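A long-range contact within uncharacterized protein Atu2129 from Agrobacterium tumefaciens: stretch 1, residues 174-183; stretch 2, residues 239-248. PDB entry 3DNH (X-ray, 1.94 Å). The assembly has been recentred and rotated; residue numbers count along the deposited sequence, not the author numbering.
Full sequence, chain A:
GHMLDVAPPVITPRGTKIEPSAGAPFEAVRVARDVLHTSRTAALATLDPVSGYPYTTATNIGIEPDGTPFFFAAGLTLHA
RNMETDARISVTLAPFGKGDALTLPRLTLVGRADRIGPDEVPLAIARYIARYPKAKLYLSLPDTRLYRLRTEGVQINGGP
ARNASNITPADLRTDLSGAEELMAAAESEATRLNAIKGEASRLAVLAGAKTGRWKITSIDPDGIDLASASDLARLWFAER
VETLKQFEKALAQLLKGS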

ATOM      1  N   THR A 174      -3.722 -23.224   2.387  1.00 39.89           N
ATOM      2  CA  THR A 174      -3.696 -24.418   1.543  1.00 37.54           C
ATOM      3  C   THR A 174      -3.412 -25.683   2.331  1.00 36.45           C
ATOM      4  O   THR A 174      -2.380 -25.799   2.967  1.00 35.85           O
ATOM      5  N   ASP A 175      -4.310 -26.661   2.245  1.00 35.89           N
ATOM      6  CA  ASP A 175      -4.161 -27.881   3.009  1.00 35.73           C
ATOM      7  C   ASP A 175      -3.131 -28.819   2.365  1.00 35.45           C
ATOM      8  O   ASP A 175      -3.304 -29.266   1.226  1.00 34.18           O
ATOM      9  N   LEU A 176      -2.073 -29.137   3.118  1.00 35.60           N
ATOM     10  CA  LEU A 176      -0.977 -29.965   2.595  1.00 36.94           C
ATOM     11  C   LEU A 176      -1.104 -31.452   2.964  1.00 37.73           C
ATOM     12  O   LEU A 176      -0.362 -32.272   2.433  1.00 38.70           O
ATOM     13  N   SER A 177      -2.037 -31.777   3.868  1.00 39.29           N
ATOM     14  CA  SER A 177      -2.352 -33.160   4.289  1.00 39.41           C
ATOM     15  C   SER A 177      -2.784 -33.972   3.109  1.00 38.81           C
ATOM     16  O   SER A 177      -3.574 -33.491   2.306  1.00 39.39           O
ATOM     17  N   GLY A 178      -2.277 -35.194   2.986  1.00 38.00           N
ATOM     18  CA  GLY A 178      -2.646 -36.051   1.853  1.00 36.90           C
ATOM     19  C   GLY A 178      -1.749 -35.853   0.644  1.00 36.94           C
ATOM     20  O   GLY A 178      -1.696 -36.714  -0.224  1.00 36.75           O
ATOM     21  N   ALA A 179      -1.022 -34.737   0.612  1.00 35.74           N
ATOM     22  CA  ALA A 179      -0.144 -34.346  -0.518  1.00 36.90           C
ATOM     23  C   ALA A 179       1.365 -34.410  -0.239  1.00 37.11           C
ATOM     24  O   ALA A 179       2.140 -33.821  -0.988  1.00 35.89           O
ATOM     25  N   GLU A 180       1.786 -35.162   0.785  1.00 38.00           N
ATOM     26  CA  GLU A 180       3.222 -35.250   1.107  1.00 39.26           C
ATOM     27  C   GLU A 180       4.096 -35.670  -0.072  1.00 39.46           C
ATOM     28  O   GLU A 180       5.201 -35.163  -0.210  1.00 39.25           O
ATOM     29  N   GLU A 181       3.605 -36.583  -0.924  1.00 39.61           N
ATOM     30  CA  GLU A 181       4.347 -36.979  -2.134  1.00 40.08           C
ATOM     31  C   GLU A 181       4.655 -35.803  -3.074  1.00 39.89           C
ATOM     32  O   GLU A 181       5.810 -35.631  -3.506  1.00 40.80           O
ATOM     33  N   LEU A 182       3.640 -34.996  -3.404  1.00 39.48           N
ATOM     34  CA  LEU A 182       3.845 -33.758  -4.198  1.00 39.31           C
ATOM     35  C   LEU A 182       4.817 -32.789  -3.524  1.00 39.44           C
ATOM     36  O   LEU A 182       5.696 -32.199  -4.160  1.00 38.38           O
HETATM   37  N   MSE A 183       4.618 -32.605  -2.226  1.00 38.84           N
HETATM   38  CA  MSE A 183       5.401 -31.627  -1.471  1.00 39.22           C
HETATM   39  C   MSE A 183       6.856 -32.092  -1.354  1.00 39.12           C
HETATM   40  O   MSE A 183       7.766 -31.272  -1.396  1.00 38.93           O
ATOM     41  N   GLU A 239      -8.367 -29.502 -10.543  1.00 37.50           N
ATOM     42  CA  GLU A 239      -8.654 -30.293  -9.359  1.00 38.69           C
ATOM     43  C   GLU A 239      -7.405 -30.439  -8.496  1.00 38.00           C
ATOM     44  O   GLU A 239      -6.298 -30.191  -8.971  1.00 38.35           O
ATOM     45  N   ARG A 240      -7.614 -30.776  -7.213  1.00 38.50           N
ATOM     46  CA  ARG A 240      -6.559 -30.768  -6.192  1.00 38.23           C
ATOM     47  C   ARG A 240      -5.563 -31.840  -6.568  1.00 38.36           C
ATOM     48  O   ARG A 240      -5.952 -32.918  -6.994  1.00 36.49           O
ATOM     49  N   VAL A 241      -4.286 -31.566  -6.375  1.00 39.17           N
ATOM     50  CA  VAL A 241      -3.209 -32.470  -6.827  1.00 40.40           C
ATOM     51  C   VAL A 241      -2.443 -33.005  -5.596  1.00 40.56           C
ATOM     52  O   VAL A 241      -2.111 -32.253  -4.687  1.00 38.13           O
ATOM     53  N   GLU A 242      -2.208 -34.317  -5.543  1.00 39.99           N
ATOM     54  CA  GLU A 242      -1.648 -34.898  -4.303  1.00 40.55           C
ATOM     55  C   GLU A 242      -0.360 -35.678  -4.521  1.00 40.06           C
ATOM     56  O   GLU A 242       0.466 -35.829  -3.611  1.00 38.77           O
ATOM     57  N   THR A 243      -0.168 -36.084  -5.768  1.00 40.56           N
ATOM     58  CA  THR A 243       0.960 -36.913  -6.152  1.00 40.97           C
ATOM     59  C   THR A 243       1.654 -36.353  -7.356  1.00 41.14           C
ATOM     60  O   THR A 243       1.131 -35.466  -8.067  1.00 40.51           O
ATOM     61  N   LEU A 244       2.842 -36.883  -7.614  1.00 41.44           N
ATOM     62  CA  LEU A 244       3.597 -36.445  -8.775  1.00 41.37           C
ATOM     63  C   LEU A 244       2.870 -36.847 -10.060  1.00 40.45           C
ATOM     64  O   LEU A 244       2.773 -36.046 -10.993  1.00 39.76           O
ATOM     65  N   LYS A 245       2.382 -38.090 -10.108  1.00 39.92           N
ATOM     66  CA  LYS A 245       1.592 -38.549 -11.249  1.00 39.83           C
ATOM     67  C   LYS A 245       0.455 -37.575 -11.527  1.00 39.07           C
ATOM     68  O   LYS A 245       0.248 -37.194 -12.673  1.00 38.24           O
ATOM     69  N   GLN A 246      -0.258 -37.163 -10.471  1.00 38.67           N
ATOM     70  CA  GLN A 246      -1.384 -36.253 -10.615  1.00 38.68           C
ATOM     71  C   GLN A 246      -0.914 -34.881 -11.071  1.00 39.31           C
ATOM     72  O   GLN A 246      -1.579 -34.235 -11.874  1.00 39.04           O
ATOM     73  N   PHE A 247       0.239 -34.425 -10.572  1.00 40.67           N
ATOM     74  CA  PHE A 247       0.775 -33.138 -11.016  1.00 41.10           C
ATOM     75  C   PHE A 247       1.085 -33.131 -12.525  1.00 41.63           C
ATOM     76  O   PHE A 247       0.648 -32.243 -13.264  1.00 40.20           O
ATOM     77  N   GLU A 248       1.891 -34.104 -12.945  1.00 43.00           N
ATOM     78  CA  GLU A 248       2.282 -34.270 -14.341  1.00 44.84           C
ATOM     79  C   GLU A 248       1.046 -34.351 -15.266  1.00 44.90           C
ATOM     80  O   GLU A 248       1.057 -33.795 -16.372  1.00 44.81           O
TER

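The strongest polar link is made by one long arginine reading the backbone just before a turn. Arg240 leaves its CA sideways, but an extended chain (chi1, chi2 and chi3 all t) carries the guanidinium to stretch 1, where it donates twice to one carbonyl: NH1 to Asp175 O at 2.8 Å and NH2 to Asp175 O at 2.9 Å. Ser177 O also lies near the guanidinium plane, 2.8 Å from Arg240 NH2. Glu242 (chi1 m, chi2 t) steadies the group from its own stretch, with a salt bridge from Arg240 NE to Glu242 OE2 of 3.1 Å.

The turn from Leu176 to Ala179 is type II, and Gly178 suits it: a CB there would sit 2.7 Å from Glu242 OE2 and jam against the preceding carbonyl.

Two helix starts then dock on each other. Leu182 N donates to Glu242 O at 3.3 Å, and Ala179 CA makes a CA-H...O contact with the same Glu242 O at 3.5 Å. One water donates to that Glu242 O and to Gly178 O, both at 2.9 Å, and accepts from Glu181 N at 3.3 Å, so a single carbonyl gathers much of the junction. In return, Glu181, whose CB points toward stretch 2, reaches with off-well chi1 and chi2 to accept from Leu244 N through OE2 at 3.1 Å. Thr243 (chi1 p) caps its own helix, OG1 accepting from Gln246 N at 3.1 Å, while the Glu181 side chain packs along it, CD to Thr243 CB at 3.8 Å.

Beneath this polar layer, buried Leu182 (chi1 t, chi2 p) supplies the apolar packing. Its CD1 meets Phe247 CB at 3.9 Å and Val241 CG1 at 4.1 Å; Phe247 and Val241 both have chi1 t. The price is Val241 O, buried without a polar partner, with Leu182 CD2 3.7 Å away.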

ATOM      1  CB  THR A 174      -2.644 -24.282   0.427  1.00 37.27           C
ATOM      2  OG1 THR A 174      -2.919 -23.087  -0.298  1.00 36.73           O
ATOM      3  CG2 THR A 174      -2.692 -25.490  -0.496  1.00 37.43           C
ATOM      4  CB  ASP A 175      -5.524 -28.550   3.141  1.00 36.16           C
ATOM      5  CG  ASP A 175      -5.522 -29.729   4.100  1.00 37.67           C
ATOM      6  OD1 ASP A 175      -4.454 -30.088   4.657  1.00 38.56           O
ATOM      7  OD2 ASP A 175      -6.620 -30.289   4.306  1.00 40.65           O
ATOM      8  CB  LEU A 176       0.406 -29.412   2.978  1.00 35.87           C
ATOM      9  CG  LEU A 176       0.761 -27.933   2.632  1.00 37.10           C
ATOM     10  CD1 LEU A 176       2.192 -27.582   3.047  1.00 42.05           C
ATOM     11  CD2 LEU A 176       0.524 -27.556   1.198  1.00 34.58           C
ATOM     12  CB  SER A 177      -3.525 -33.159   5.254  1.00 40.30           C
ATOM     13  OG  SER A 177      -3.307 -32.198   6.241  1.00 44.26           O
ATOM     14  CB  ALA A 179      -0.492 -32.934  -1.003  1.00 34.41           C
ATOM     15  CB  GLU A 180       3.511 -36.135   2.327  1.00 40.40           C
ATOM     16  CG  GLU A 180       2.460 -37.176   2.657  1.00 43.04           C
ATOM     17  CD  GLU A 180       1.181 -36.560   3.201  1.00 44.81           C
ATOM     18  OE1 GLU A 180       0.160 -36.655   2.502  1.00 45.64           O
ATOM     19  OE2 GLU A 180       1.190 -35.973   4.303  1.00 47.96           O
ATOM     20  CB  GLU A 181       3.640 -38.123  -2.890  1.00 40.11           C
ATOM     21  CG  GLU A 181       3.860 -38.016  -4.411  1.00 43.47           C
ATOM     22  CD  GLU A 181       3.948 -39.340  -5.143  1.00 46.41           C
ATOM     23  OE1 GLU A 181       3.695 -40.392  -4.508  1.00 50.62           O
ATOM     24  OE2 GLU A 181       4.281 -39.319  -6.354  1.00 46.82           O
ATOM     25  CB  LEU A 182       2.509 -33.021  -4.356  1.00 39.30           C
ATOM     26  CG  LEU A 182       2.572 -31.689  -5.101  1.00 38.15           C
ATOM     27  CD1 LEU A 182       2.838 -31.915  -6.587  1.00 33.34           C
ATOM     28  CD2 LEU A 182       1.273 -30.891  -4.911  1.00 40.22           C
HETATM   29  CB  MSE A 183       4.747 -31.374  -0.096  1.00 39.28           C
HETATM   30  CG  MSE A 183       3.299 -30.767  -0.178  1.00 39.80           C
HETATM   31 SE   MSE A 183       3.041 -29.383  -1.620  0.80 50.03          SE
HETATM   32  CE  MSE A 183       4.270 -27.982  -1.049  1.00 43.54           C
ATOM     33  CB  GLU A 239      -9.332 -31.640  -9.689  1.00 38.07           C
ATOM     34  CG  GLU A 239      -8.526 -32.570 -10.552  1.00 38.95           C
ATOM     35  CD  GLU A 239      -9.337 -33.771 -11.005  1.00 40.50           C
ATOM     36  OE1 GLU A 239      -8.809 -34.564 -11.822  1.00 44.17           O
ATOM     37  OE2 GLU A 239     -10.493 -33.927 -10.551  1.00 39.99           O
ATOM     38  CB  ARG A 240      -7.166 -31.075  -4.800  1.00 39.03           C
ATOM     39  CG  ARG A 240      -6.172 -31.195  -3.648  1.00 38.45           C
ATOM     40  CD  ARG A 240      -6.851 -31.633  -2.311  1.00 40.35           C
ATOM     41  NE  ARG A 240      -5.835 -32.092  -1.361  1.00 40.39           N
ATOM     42  CZ  ARG A 240      -5.076 -31.284  -0.625  1.00 38.31           C
ATOM     43  NH1 ARG A 240      -5.206 -29.968  -0.722  1.00 40.01           N
ATOM     44  NH2 ARG A 240      -4.165 -31.793   0.181  1.00 35.26           N
ATOM     45  CB  VAL A 241      -2.274 -31.728  -7.829  1.00 40.92           C
ATOM     46  CG1 VAL A 241      -0.940 -32.438  -7.966  1.00 41.13           C
ATOM     47  CG2 VAL A 241      -2.981 -31.633  -9.201  1.00 41.64           C
ATOM     48  CB  GLU A 242      -2.705 -35.744  -3.585  1.00 41.11           C
ATOM     49  CG  GLU A 242      -3.637 -34.879  -2.738  1.00 40.98           C
ATOM     50  CD  GLU A 242      -4.600 -35.697  -1.917  1.00 42.99           C
ATOM     51  OE1 GLU A 242      -4.829 -36.902  -2.235  1.00 43.11           O
ATOM     52  OE2 GLU A 242      -5.142 -35.119  -0.945  1.00 45.89           O
ATOM     53  CB  THR A 243       0.515 -38.364  -6.480  1.00 41.31           C
ATOM     54  OG1 THR A 243      -0.314 -38.359  -7.652  1.00 41.19           O
ATOM     55  CG2 THR A 243      -0.239 -38.985  -5.309  1.00 40.83           C
ATOM     56  CB  LEU A 244       5.010 -37.033  -8.755  1.00 42.24           C
ATOM     57  CG  LEU A 244       5.920 -36.581  -9.900  1.00 43.34           C
ATOM     58  CD1 LEU A 244       6.362 -35.143  -9.672  1.00 47.07           C
ATOM     59  CD2 LEU A 244       7.125 -37.482  -9.954  1.00 45.50           C
ATOM     60  CB  LYS A 245       1.016 -39.966 -11.046  1.00 40.23           C
ATOM     61  CG  LYS A 245       0.482 -40.543 -12.356  1.00 43.46           C
ATOM     62  CD  LYS A 245       0.362 -42.074 -12.357  1.00 46.25           C
ATOM     63  CE  LYS A 245       0.618 -42.612 -13.755  1.00 49.30           C
ATOM     64  NZ  LYS A 245       1.943 -42.150 -14.272  1.00 50.82           N
ATOM     65  CB  GLN A 246      -2.220 -36.158  -9.336  1.00 37.90           C
ATOM     66  CG  GLN A 246      -2.967 -37.456  -8.968  1.00 37.97           C
ATOM     67  CD  GLN A 246      -3.652 -37.361  -7.619  1.00 38.18           C
ATOM     68  OE1 GLN A 246      -3.402 -36.442  -6.835  1.00 37.40           O
ATOM     69  NE2 GLN A 246      -4.525 -38.318  -7.335  1.00 38.82           N
ATOM     70  CB  PHE A 247       2.046 -32.812 -10.262  1.00 40.94           C
ATOM     71  CG  PHE A 247       2.665 -31.545 -10.690  1.00 42.35           C
ATOM     72  CD1 PHE A 247       2.004 -30.337 -10.480  1.00 45.23           C
ATOM     73  CD2 PHE A 247       3.935 -31.527 -11.258  1.00 43.67           C
ATOM     74  CE1 PHE A 247       2.568 -29.124 -10.877  1.00 42.02           C
ATOM     75  CE2 PHE A 247       4.517 -30.295 -11.639  1.00 44.61           C
ATOM     76  CZ  PHE A 247       3.825 -29.107 -11.433  1.00 39.90           C
ATOM     77  CB  GLU A 248       3.225 -35.486 -14.472  1.00 44.32           C
ATOM     78  CG  GLU A 248       3.504 -36.023 -15.914  1.00 47.80           C
ATOM     79  CD  GLU A 248       3.988 -37.485 -15.941  1.00 48.21           C
ATOM     80  OE1 GLU A 248       4.016 -38.122 -14.855  1.00 54.42           O
ATOM     81  OE2 GLU A 248       4.310 -38.014 -17.046  1.00 53.58           O
TER
HETATM   82  O   HOH W   1       0.656 -37.819  -1.521  1.00 45.12           O